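Local structure of short-chain-enoyl-CoA hydratase (5Z7R) at residues A[89-101]-A[206-218]. The protein catalyses the reversible hydration of crotonyl-CoA and other short-chain enoyl-CoA thioesters, in the butanoate metabolism of Clostridium acetobutylicum. Sequence-based numbering, arbitrary orientation.
Sequences VFRRLELLEKPVI and AVKLSKQAINRGM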
loop_
_atom_site.group_PDB
_atom_site.type_symbol
_atom_site.label_atom_id
_atom_site.label_comp_id
_atom_site.label_asym_id
_atom_site.label_seq_id
_atom_site.Cartn_x
_atom_site.Cartn_y
_atom_site.Cartn_z
ATOM N N VAL A 89 -20.491 11.072 -0.762
ATOM C CA VAL A 89 -21.745 10.542 -0.252
ATOM C C VAL A 89 -21.697 9.004 -0.221
ATOM O O VAL A 89 -21.975 8.381 0.777
ATOM C CB VAL A 89 -22.960 10.988 -1.101
ATOM C CG1 VAL A 89 -24.190 10.255 -0.621
ATOM C CG2 VAL A 89 -23.176 12.494 -1.004
ATOM N N PHE A 90 -21.333 8.408 -1.336
ATOM C CA PHE A 90 -21.209 6.934 -1.417
ATOM C C PHE A 90 -20.183 6.303 -0.468
ATOM O O PHE A 90 -20.414 5.233 0.072
ATOM C CB PHE A 90 -20.880 6.583 -2.844
ATOM C CG PHE A 90 -22.021 6.788 -3.776
ATOM C CD1 PHE A 90 -23.162 7.495 -3.369
ATOM C CD2 PHE A 90 -21.982 6.256 -5.052
ATOM C CE1 PHE A 90 -24.208 7.693 -4.234
ATOM C CE2 PHE A 90 -23.038 6.448 -5.922
ATOM C CZ PHE A 90 -24.146 7.175 -5.518
ATOM N N ARG A 91 -19.062 6.983 -0.248
ATOM C CA ARG A 91 -18.044 6.510 0.685
ATOM C C ARG A 91 -18.558 6.527 2.100
ATOM O O ARG A 91 -18.175 5.667 2.911
ATOM C CB ARG A 91 -16.789 7.380 0.599
ATOM C CG ARG A 91 -15.693 6.971 1.544
ATOM C CD ARG A 91 -15.252 5.543 1.221
ATOM N NE ARG A 91 -13.959 5.264 1.821
ATOM C CZ ARG A 91 -13.578 4.093 2.334
ATOM N NH1 ARG A 91 -12.361 3.991 2.876
ATOM N NH2 ARG A 91 -14.366 3.030 2.299
ATOM N N ARG A 92 -19.428 7.492 2.410
ATOM C CA ARG A 92 -19.983 7.597 3.762
ATOM C C ARG A 92 -20.917 6.421 4.037
ATOM O O ARG A 92 -20.946 5.877 5.157
ATOM C CB ARG A 92 -20.751 8.904 3.928
ATOM C CG ARG A 92 -21.190 9.195 5.369
ATOM C CD ARG A 92 -21.863 10.554 5.404
ATOM N NE ARG A 92 -22.326 10.982 6.727
ATOM C CZ ARG A 92 -22.895 12.166 6.937
ATOM N NH1 ARG A 92 -23.070 12.999 5.918
ATOM N NH2 ARG A 92 -23.313 12.504 8.142
ATOM N N LEU A 93 -21.665 6.048 3.004
ATOM C CA LEU A 93 -22.516 4.880 3.042
ATOM C C LEU A 93 -21.692 3.586 3.237
ATOM O O LEU A 93 -22.043 2.718 4.077
ATOM C CB LEU A 93 -23.328 4.794 1.753
ATOM C CG LEU A 93 -24.428 3.737 1.733
ATOM C CD1 LEU A 93 -25.584 4.131 2.649
ATOM C CD2 LEU A 93 -24.973 3.547 0.336
ATOM N N GLU A 94 -20.586 3.484 2.495
ATOM C CA GLU A 94 -19.720 2.288 2.553
ATOM C C GLU A 94 -19.165 2.118 3.937
ATOM O O GLU A 94 -19.108 0.996 4.448
ATOM C CB GLU A 94 -18.596 2.432 1.524
ATOM C CG GLU A 94 -17.614 1.292 1.416
ATOM C CD GLU A 94 -16.788 1.476 0.205
ATOM O OE1 GLU A 94 -17.021 0.734 -0.752
ATOM O OE2 GLU A 94 -15.980 2.447 0.152
ATOM N N LEU A 95 -18.815 3.232 4.589
ATOM C CA LEU A 95 -18.164 3.169 5.912
ATOM C C LEU A 95 -19.148 3.175 7.055
ATOM O O LEU A 95 -18.769 2.885 8.213
ATOM C CB LEU A 95 -17.201 4.364 6.084
ATOM C CG LEU A 95 -15.947 4.282 5.220
ATOM C CD1 LEU A 95 -15.194 5.605 5.167
ATOM C CD2 LEU A 95 -15.043 3.155 5.750
ATOM N N LEU A 96 -20.395 3.557 6.758
ATOM C CA LEU A 96 -21.450 3.616 7.777
ATOM C C LEU A 96 -21.359 2.443 8.725
ATOM O O LEU A 96 -21.360 1.290 8.305
ATOM C CB LEU A 96 -22.825 3.609 7.086
ATOM C CG LEU A 96 -24.065 3.488 7.974
ATOM C CD1 LEU A 96 -24.006 4.524 9.084
ATOM C CD2 LEU A 96 -25.325 3.658 7.138
ATOM N N GLU A 97 -21.333 2.720 10.012
ATOM C CA GLU A 97 -21.134 1.671 10.992
ATOM C C GLU A 97 -22.329 0.736 11.272
ATOM O O GLU A 97 -22.274 -0.067 12.159
ATOM C CB GLU A 97 -20.603 2.297 12.285
ATOM C CG GLU A 97 -19.277 3.037 12.071
ATOM C CD GLU A 97 -18.271 2.812 13.194
ATOM O OE1 GLU A 97 -17.174 2.216 12.922
ATOM O OE2 GLU A 97 -18.594 3.247 14.336
ATOM N N LYS A 98 -23.387 0.803 10.494
ATOM C CA LYS A 98 -24.338 -0.305 10.416
ATOM C C LYS A 98 -24.246 -0.929 9.019
ATOM O O LYS A 98 -24.007 -0.233 8.055
ATOM C CB LYS A 98 -25.800 0.119 10.686
ATOM C CG LYS A 98 -26.064 1.542 11.180
ATOM C CD LYS A 98 -25.707 1.775 12.635
ATOM C CE LYS A 98 -26.139 3.172 13.080
ATOM N NZ LYS A 98 -26.289 3.295 14.562
ATOM N N PRO A 99 -24.484 -2.236 8.900
ATOM C CA PRO A 99 -24.491 -2.925 7.628
ATOM C C PRO A 99 -25.570 -2.428 6.713
ATOM O O PRO A 99 -26.676 -2.166 7.176
ATOM C CB PRO A 99 -24.817 -4.334 8.023
ATOM C CG PRO A 99 -24.198 -4.456 9.383
ATOM C CD PRO A 99 -24.578 -3.181 10.018
ATOM N N VAL A 100 -25.278 -2.286 5.421
ATOM C CA VAL A 100 -26.297 -1.878 4.512
ATOM C C VAL A 100 -26.409 -2.800 3.314
ATOM O O VAL A 100 -25.417 -3.165 2.695
ATOM C CB VAL A 100 -26.255 -0.361 4.169
ATOM C CG1 VAL A 100 -25.084 0.333 4.830
ATOM C CG2 VAL A 100 -26.385 -0.076 2.696
ATOM N N ILE A 101 -27.671 -3.174 3.043
ATOM C CA ILE A 101 -28.046 -4.146 2.067
ATOM C C ILE A 101 -28.732 -3.378 0.966
ATOM O O ILE A 101 -29.721 -2.662 1.226
ATOM C CB ILE A 101 -29.032 -5.177 2.695
ATOM C CG1 ILE A 101 -28.365 -5.958 3.823
ATOM C CG2 ILE A 101 -29.560 -6.190 1.681
ATOM C CD1 ILE A 101 -29.332 -6.335 4.928
ATOM N N ALA A 206 -20.049 -6.302 17.896
ATOM C CA ALA A 206 -19.312 -7.275 17.088
ATOM C C ALA A 206 -19.501 -7.097 15.596
ATOM O O ALA A 206 -18.539 -7.204 14.854
ATOM C CB ALA A 206 -19.683 -8.695 17.494
ATOM N N VAL A 207 -20.724 -6.840 15.152
ATOM C CA VAL A 207 -21.011 -6.581 13.744
ATOM C C VAL A 207 -20.390 -5.270 13.309
ATOM O O VAL A 207 -19.881 -5.165 12.189
ATOM C CB VAL A 207 -22.521 -6.470 13.482
ATOM C CG1 VAL A 207 -22.822 -6.038 12.065
ATOM C CG2 VAL A 207 -23.216 -7.792 13.754
ATOM N N LYS A 208 -20.456 -4.270 14.192
ATOM C CA LYS A 208 -19.882 -2.943 13.923
ATOM C C LYS A 208 -18.366 -3.016 13.685
ATOM O O LYS A 208 -17.868 -2.548 12.649
ATOM C CB LYS A 208 -20.169 -2.003 15.110
ATOM C CG LYS A 208 -19.676 -0.566 14.969
ATOM C CD LYS A 208 -20.443 0.382 15.895
ATOM C CE LYS A 208 -21.842 0.708 15.344
ATOM N NZ LYS A 208 -22.530 1.863 16.011
ATOM N N LEU A 209 -17.683 -3.629 14.657
ATOM C CA LEU A 209 -16.256 -3.808 14.635
ATOM C C LEU A 209 -15.809 -4.719 13.492
ATOM O O LEU A 209 -14.784 -4.439 12.853
ATOM C CB LEU A 209 -15.734 -4.315 15.990
ATOM C CG LEU A 209 -15.891 -3.393 17.213
ATOM C CD1 LEU A 209 -15.462 -4.093 18.506
ATOM C CD2 LEU A 209 -15.109 -2.115 17.061
ATOM N N SER A 210 -16.599 -5.750 13.184
ATOM C CA SER A 210 -16.371 -6.543 11.979
ATOM C C SER A 210 -16.453 -5.723 10.706
ATOM O O SER A 210 -15.642 -5.913 9.794
ATOM C CB SER A 210 -17.346 -7.738 11.864
ATOM O OG SER A 210 -17.204 -8.637 12.944
ATOM N N LYS A 211 -17.449 -4.857 10.586
ATOM C CA LYS A 211 -17.559 -4.069 9.363
ATOM C C LYS A 211 -16.289 -3.227 9.181
ATOM O O LYS A 211 -15.753 -3.142 8.109
ATOM C CB LYS A 211 -18.762 -3.128 9.374
ATOM C CG LYS A 211 -18.902 -2.434 8.033
ATOM C CD LYS A 211 -20.166 -1.629 7.903
ATOM C CE LYS A 211 -20.056 -0.786 6.649
ATOM N NZ LYS A 211 -21.350 -0.366 6.121
ATOM N N GLN A 212 -15.820 -2.645 10.267
ATOM C CA GLN A 212 -14.667 -1.760 10.257
ATOM C C GLN A 212 -13.385 -2.560 9.918
ATOM O O GLN A 212 -12.594 -2.166 9.052
ATOM C CB GLN A 212 -14.568 -1.048 11.621
ATOM C CG GLN A 212 -13.300 -0.277 11.897
ATOM C CD GLN A 212 -13.297 1.099 11.268
ATOM O OE1 GLN A 212 -12.745 2.035 11.836
ATOM N NE2 GLN A 212 -13.935 1.241 10.122
ATOM N N ALA A 213 -13.189 -3.687 10.577
ATOM C CA ALA A 213 -12.029 -4.483 10.287
ATOM C C ALA A 213 -12.006 -4.944 8.822
ATOM O O ALA A 213 -10.954 -4.971 8.196
ATOM C CB ALA A 213 -11.943 -5.646 11.255
ATOM N N ILE A 214 -13.150 -5.263 8.249
ATOM C CA ILE A 214 -13.189 -5.721 6.864
ATOM C C ILE A 214 -12.896 -4.567 5.917
ATOM O O ILE A 214 -12.177 -4.737 4.933
ATOM C CB ILE A 214 -14.539 -6.357 6.506
ATOM C CG1 ILE A 214 -14.733 -7.625 7.321
ATOM C CG2 ILE A 214 -14.612 -6.668 5.019
ATOM C CD1 ILE A 214 -16.157 -8.179 7.314
ATOM N N ASN A 215 -13.434 -3.385 6.212
ATOM C CA ASN A 215 -13.227 -2.226 5.359
ATOM C C ASN A 215 -11.802 -1.759 5.435
ATOM O O ASN A 215 -11.194 -1.499 4.404
ATOM C CB ASN A 215 -14.146 -1.042 5.736
ATOM C CG ASN A 215 -15.543 -1.170 5.130
ATOM O OD1 ASN A 215 -15.719 -1.731 4.023
ATOM N ND2 ASN A 215 -16.538 -0.601 5.817
ATOM N N ARG A 216 -11.266 -1.663 6.639
ATOM C CA ARG A 216 -9.963 -1.008 6.813
ATOM C C ARG A 216 -8.802 -1.987 6.553
ATOM O O ARG A 216 -7.847 -1.663 5.820
ATOM C CB ARG A 216 -9.839 -0.346 8.184
ATOM C CG ARG A 216 -11.119 0.328 8.669
ATOM C CD ARG A 216 -11.149 1.836 8.799
ATOM N NE ARG A 216 -11.207 2.635 7.597
ATOM C CZ ARG A 216 -11.782 3.835 7.462
ATOM N NH1 ARG A 216 -11.649 4.464 6.315
ATOM N NH2 ARG A 216 -12.529 4.389 8.388
ATOM N N GLY A 217 -8.914 -3.182 7.107
ATOM C CA GLY A 217 -8.001 -4.261 6.811
ATOM C C GLY A 217 -7.856 -4.582 5.339
ATOM O O GLY A 217 -6.777 -4.933 4.881
ATOM N N MET A 218 -8.907 -4.403 4.563
ATOM C CA MET A 218 -8.846 -4.730 3.147
ATOM C C MET A 218 -7.958 -3.758 2.314
ATOM O O MET A 218 -7.644 -4.010 1.106
ATOM C CB MET A 218 -10.261 -4.754 2.633
ATOM C CG MET A 218 -10.430 -5.536 1.375
ATOM S SD MET A 218 -10.223 -7.325 1.562
ATOM C CE MET A 218 -10.643 -7.661 -0.144
HETATM O O HOH W 1 -14.090 -0.286 2.489
HETATM O O HOH W 2 -16.338 0.760 8.217
HETATM O O HOH W 3 -18.267 0.030 11.305
#
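K211 NZ is gripped from several directions: it donates to L96 O at 2.7 Å, lying in the plane of that carbonyl, makes a weak bond to K98 O, and forms a salt bridge with D120. With CG anti to the backbone N (chi1 -175°) and the chain extended beyond it, this lysine reaches straight from helix 206-217 into the bend where helix 89-95 gives way to strand 100-101. A buried ammonium thus meets main-chain carbonyls at the bend, and D120, which also accepts from V100 N, probably balances its charge.

One helical turn further along, N215 ND2 donates weakly to E94 O at 3.3 Å and more firmly to a water that bonds to L95 O, while OD1 receives a second water and K159 of a second subunit. The two methyls of L95 lie against both arginines: CD1 over the centre of the R91 guanidinium, CD2 over one face of R216, toward its rim. The guanidinium planes stand 83° apart, and the like charges come within 3.5 Å at R91 NH1 and R216 NH1; R91 is paired with E94, whose carboxylate also binds R148, and with D223 of a fourth subunit. At the other end, the aliphatic part of K208 crosses E97 nearly at a right angle, CE resting 3.7 Å from E97 CB, and P99 CG presses on V207 CG1 at 3.4 Å. E97 turns its carboxylate to R80 of a fifth subunit.

Through K211, helix 204-217 of the C-terminal helical region is fixed to the bend leading into strand 100-104 of the central sheet of the crotonase fold.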